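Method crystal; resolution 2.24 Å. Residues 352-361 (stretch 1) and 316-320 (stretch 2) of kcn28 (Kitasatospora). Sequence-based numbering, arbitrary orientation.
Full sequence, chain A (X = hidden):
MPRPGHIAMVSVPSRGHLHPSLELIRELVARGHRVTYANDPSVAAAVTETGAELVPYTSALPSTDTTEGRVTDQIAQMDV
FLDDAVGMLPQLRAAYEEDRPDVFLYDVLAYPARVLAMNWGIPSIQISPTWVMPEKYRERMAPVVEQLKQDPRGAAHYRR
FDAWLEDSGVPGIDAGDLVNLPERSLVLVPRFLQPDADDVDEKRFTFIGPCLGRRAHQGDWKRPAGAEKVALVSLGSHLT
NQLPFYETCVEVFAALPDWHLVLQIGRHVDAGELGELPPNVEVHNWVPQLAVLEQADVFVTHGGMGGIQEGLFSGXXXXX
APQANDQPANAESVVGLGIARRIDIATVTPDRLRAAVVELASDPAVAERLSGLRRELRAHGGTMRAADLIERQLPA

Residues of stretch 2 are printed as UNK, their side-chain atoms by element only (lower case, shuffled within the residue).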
# COMPACT_ATOMS: atom_id res chain seq x y z
N ARG A 352 -17.82 -6.04 22.52
CA ARG A 352 -17.44 -6.69 21.27
C ARG A 352 -15.99 -6.41 20.92
O ARG A 352 -15.23 -7.32 20.57
CB ARG A 352 -18.35 -6.21 20.14
CG ARG A 352 -19.67 -6.92 19.95
CD ARG A 352 -20.39 -6.23 18.79
NE ARG A 352 -19.63 -6.26 17.54
CZ ARG A 352 -19.91 -5.51 16.48
NH1 ARG A 352 -19.16 -5.58 15.39
NH2 ARG A 352 -20.96 -4.69 16.51
N LEU A 353 -15.58 -5.14 21.00
CA LEU A 353 -14.19 -4.80 20.72
C LEU A 353 -13.25 -5.45 21.73
O LEU A 353 -12.17 -5.93 21.36
CB LEU A 353 -14.01 -3.27 20.70
CG LEU A 353 -12.65 -2.59 20.42
CD1 LEU A 353 -11.63 -2.67 21.56
CD2 LEU A 353 -12.05 -3.11 19.12
N ARG A 354 -13.65 -5.47 23.00
CA ARG A 354 -12.80 -6.06 24.03
C ARG A 354 -12.65 -7.56 23.84
O ARG A 354 -11.57 -8.12 24.07
CB ARG A 354 -13.35 -5.74 25.42
CG ARG A 354 -12.46 -6.22 26.56
CD ARG A 354 -13.23 -6.29 27.86
NE ARG A 354 -14.38 -7.17 27.76
CZ ARG A 354 -14.37 -8.46 28.08
NH1 ARG A 354 -15.47 -9.19 27.94
NH2 ARG A 354 -13.25 -9.02 28.53
N ALA A 355 -13.73 -8.24 23.44
CA ALA A 355 -13.68 -9.69 23.26
C ALA A 355 -12.66 -10.07 22.20
O ALA A 355 -11.85 -10.98 22.39
CB ALA A 355 -15.06 -10.22 22.89
N ALA A 356 -12.68 -9.37 21.06
CA ALA A 356 -11.70 -9.63 20.01
C ALA A 356 -10.28 -9.40 20.51
O ALA A 356 -9.37 -10.18 20.21
CB ALA A 356 -11.99 -8.76 18.79
N VAL A 357 -10.07 -8.33 21.29
CA VAL A 357 -8.73 -8.00 21.76
C VAL A 357 -8.21 -9.08 22.70
O VAL A 357 -7.09 -9.59 22.53
CB VAL A 357 -8.73 -6.61 22.42
CG1 VAL A 357 -7.48 -6.42 23.26
CG2 VAL A 357 -8.85 -5.53 21.37
N VAL A 358 -9.00 -9.44 23.72
CA VAL A 358 -8.50 -10.36 24.74
C VAL A 358 -8.38 -11.78 24.18
O VAL A 358 -7.44 -12.51 24.51
CB VAL A 358 -9.38 -10.29 26.00
CG1 VAL A 358 -10.81 -10.76 25.71
CG2 VAL A 358 -8.76 -11.11 27.13
N GLU A 359 -9.35 -12.20 23.36
CA GLU A 359 -9.31 -13.55 22.81
C GLU A 359 -8.16 -13.72 21.83
O GLU A 359 -7.44 -14.72 21.86
CB GLU A 359 -10.64 -13.87 22.13
CG GLU A 359 -11.71 -14.34 23.10
CD GLU A 359 -13.11 -13.98 22.64
OE1 GLU A 359 -13.34 -13.89 21.42
OE2 GLU A 359 -13.99 -13.77 23.52
N LEU A 360 -7.97 -12.74 20.94
CA LEU A 360 -6.89 -12.82 19.95
C LEU A 360 -5.53 -12.90 20.61
O LEU A 360 -4.66 -13.68 20.18
CB LEU A 360 -6.96 -11.62 19.01
CG LEU A 360 -7.01 -11.88 17.51
CD1 LEU A 360 -8.10 -12.88 17.20
CD2 LEU A 360 -7.28 -10.58 16.79
N ALA A 361 -5.31 -12.12 21.67
CA ALA A 361 -3.98 -12.05 22.28
C ALA A 361 -3.64 -13.30 23.08
O ALA A 361 -2.46 -13.61 23.26
CB ALA A 361 -3.88 -10.81 23.18
N UNK A 316 2.00 -9.97 15.21
CA UNK A 316 1.02 -9.36 16.09
C UNK A 316 -0.37 -9.60 15.50
O UNK A 316 -0.63 -9.22 14.36
c UNK A 316 0.20 -7.22 17.15
c UNK A 316 2.66 -7.62 16.84
c UNK A 316 1.27 -7.85 16.27
N UNK A 317 -1.29 -10.24 16.23
CA UNK A 317 -2.64 -10.42 15.70
C UNK A 317 -3.36 -9.09 15.55
O UNK A 317 -3.05 -8.11 16.23
c UNK A 317 -1.14 -10.78 17.59
c UNK A 317 -2.56 -11.06 17.99
c UNK A 317 -3.32 -11.31 16.75
N UNK A 318 -4.33 -9.06 14.63
CA UNK A 318 -4.92 -7.80 14.22
C UNK A 318 -6.44 -7.82 14.35
O UNK A 318 -7.09 -8.83 14.07
c UNK A 318 -4.52 -7.46 12.78
c UNK A 318 -2.01 -8.69 10.62
c UNK A 318 -3.03 -7.12 12.65
s UNK A 318 -2.43 -6.98 10.96
N UNK A 319 -6.98 -6.69 14.79
CA UNK A 319 -8.41 -6.40 14.68
C UNK A 319 -8.56 -5.39 13.55
O UNK A 319 -8.00 -4.29 13.61
c UNK A 319 -8.98 -5.84 16.00
c UNK A 319 -10.42 -5.42 15.81
c UNK A 319 -8.86 -6.88 17.11
N UNK A 320 -9.27 -5.78 12.50
CA UNK A 320 -9.31 -5.03 11.25
C UNK A 320 -10.66 -4.34 11.12
O UNK A 320 -11.70 -4.97 11.34
c UNK A 320 -9.04 -5.95 10.04
c UNK A 320 -7.78 -6.75 10.27
c UNK A 320 -8.94 -5.13 8.77

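Position 316 carries three side-chain carbons. One is bonded to CA and bears the other two, so the side chain forks at CB. None of its atoms comes within contact distance of stretch 1, and the residue is buried against other parts of the protein. A three-carbon side chain branched at CB identifies Val-316. CG1 of Val-316 is 8.1 Å from CB of Ala-361. Its chi1 is t.

Position 317 also has three side-chain carbons, but they are arranged differently. They form a chain that closes onto the backbone N, giving a five-membered ring. CB points toward the helix and lies 3.8 Å from CG of Leu-360. A ring closed on the backbone nitrogen is found only in proline among the standard residues, so this is Pro-317. Its phi of -66° fits the ring, and the pucker is C-gamma endo. With no amide hydrogen, its N cannot donate a hydrogen bond.

Position 318 has an unbranched side chain of two carbons, a sulfur and a terminal carbon. CB points away from the helix. Its CB, the nearest side-chain atom, is 5.8 Å from CD2 of Leu-360. The backbone makes the contact instead: its O lies 3.2 Å from CD2 of Leu-360. This is a close packing contact and not a hydrogen bond, because a methyl group meets the carbonyl. A thioether within an unbranched chain marks Met-318, with rotamers m, t and m. The strand begins here.

Position 319 has three carbons, again with two carried on CB. CB points toward the helix, and the two methyls meet four helix residues. One methyl packs on CB of Ala-356, and the other approaches CD2 of Leu-353. The residue is Val-319, with chi1 t. CG2 of Val-319 is 4.0 Å from CB of Ala-356. The same CG2 is 4.0 Å from CD2 of Leu-360 and 4.5 Å from CG2 of Val-357. CG1 of Val-319 is 4.4 Å from CD2 of Leu-353.

Position 320 has three side-chain carbons with the same fork at CB. Its side chain makes no contact with stretch 1. The branching gives Val-320, buried and with chi1 t. Its CG2 is 7.6 Å from CD2 of Leu-360.

The contact is a small apolar packing of a helix on a strand, burying 257 Å² in total. The two run roughly antiparallel, at 151°, with their axes 9.0 Å apart at closest approach. No hydrogen bond crosses between them. Pro-317, just before the strand, and Val-319 within it point CB toward the helix, while CB of Met-318 points away, as expected for alternating positions in an extended chain. On the helix, Leu-353, Ala-356, Val-357 and Leu-360 recur at spacings of three and four, which places them along one side. The short side chain of Ala-356 sits where its CA is 7.0 Å from CA of Val-319. Leu-360 spans Pro-317, the carbonyl of Met-318 and Val-319. Its chi1 of -126° lies between the usual wells.

Stretch 2 316-320: VPMVV
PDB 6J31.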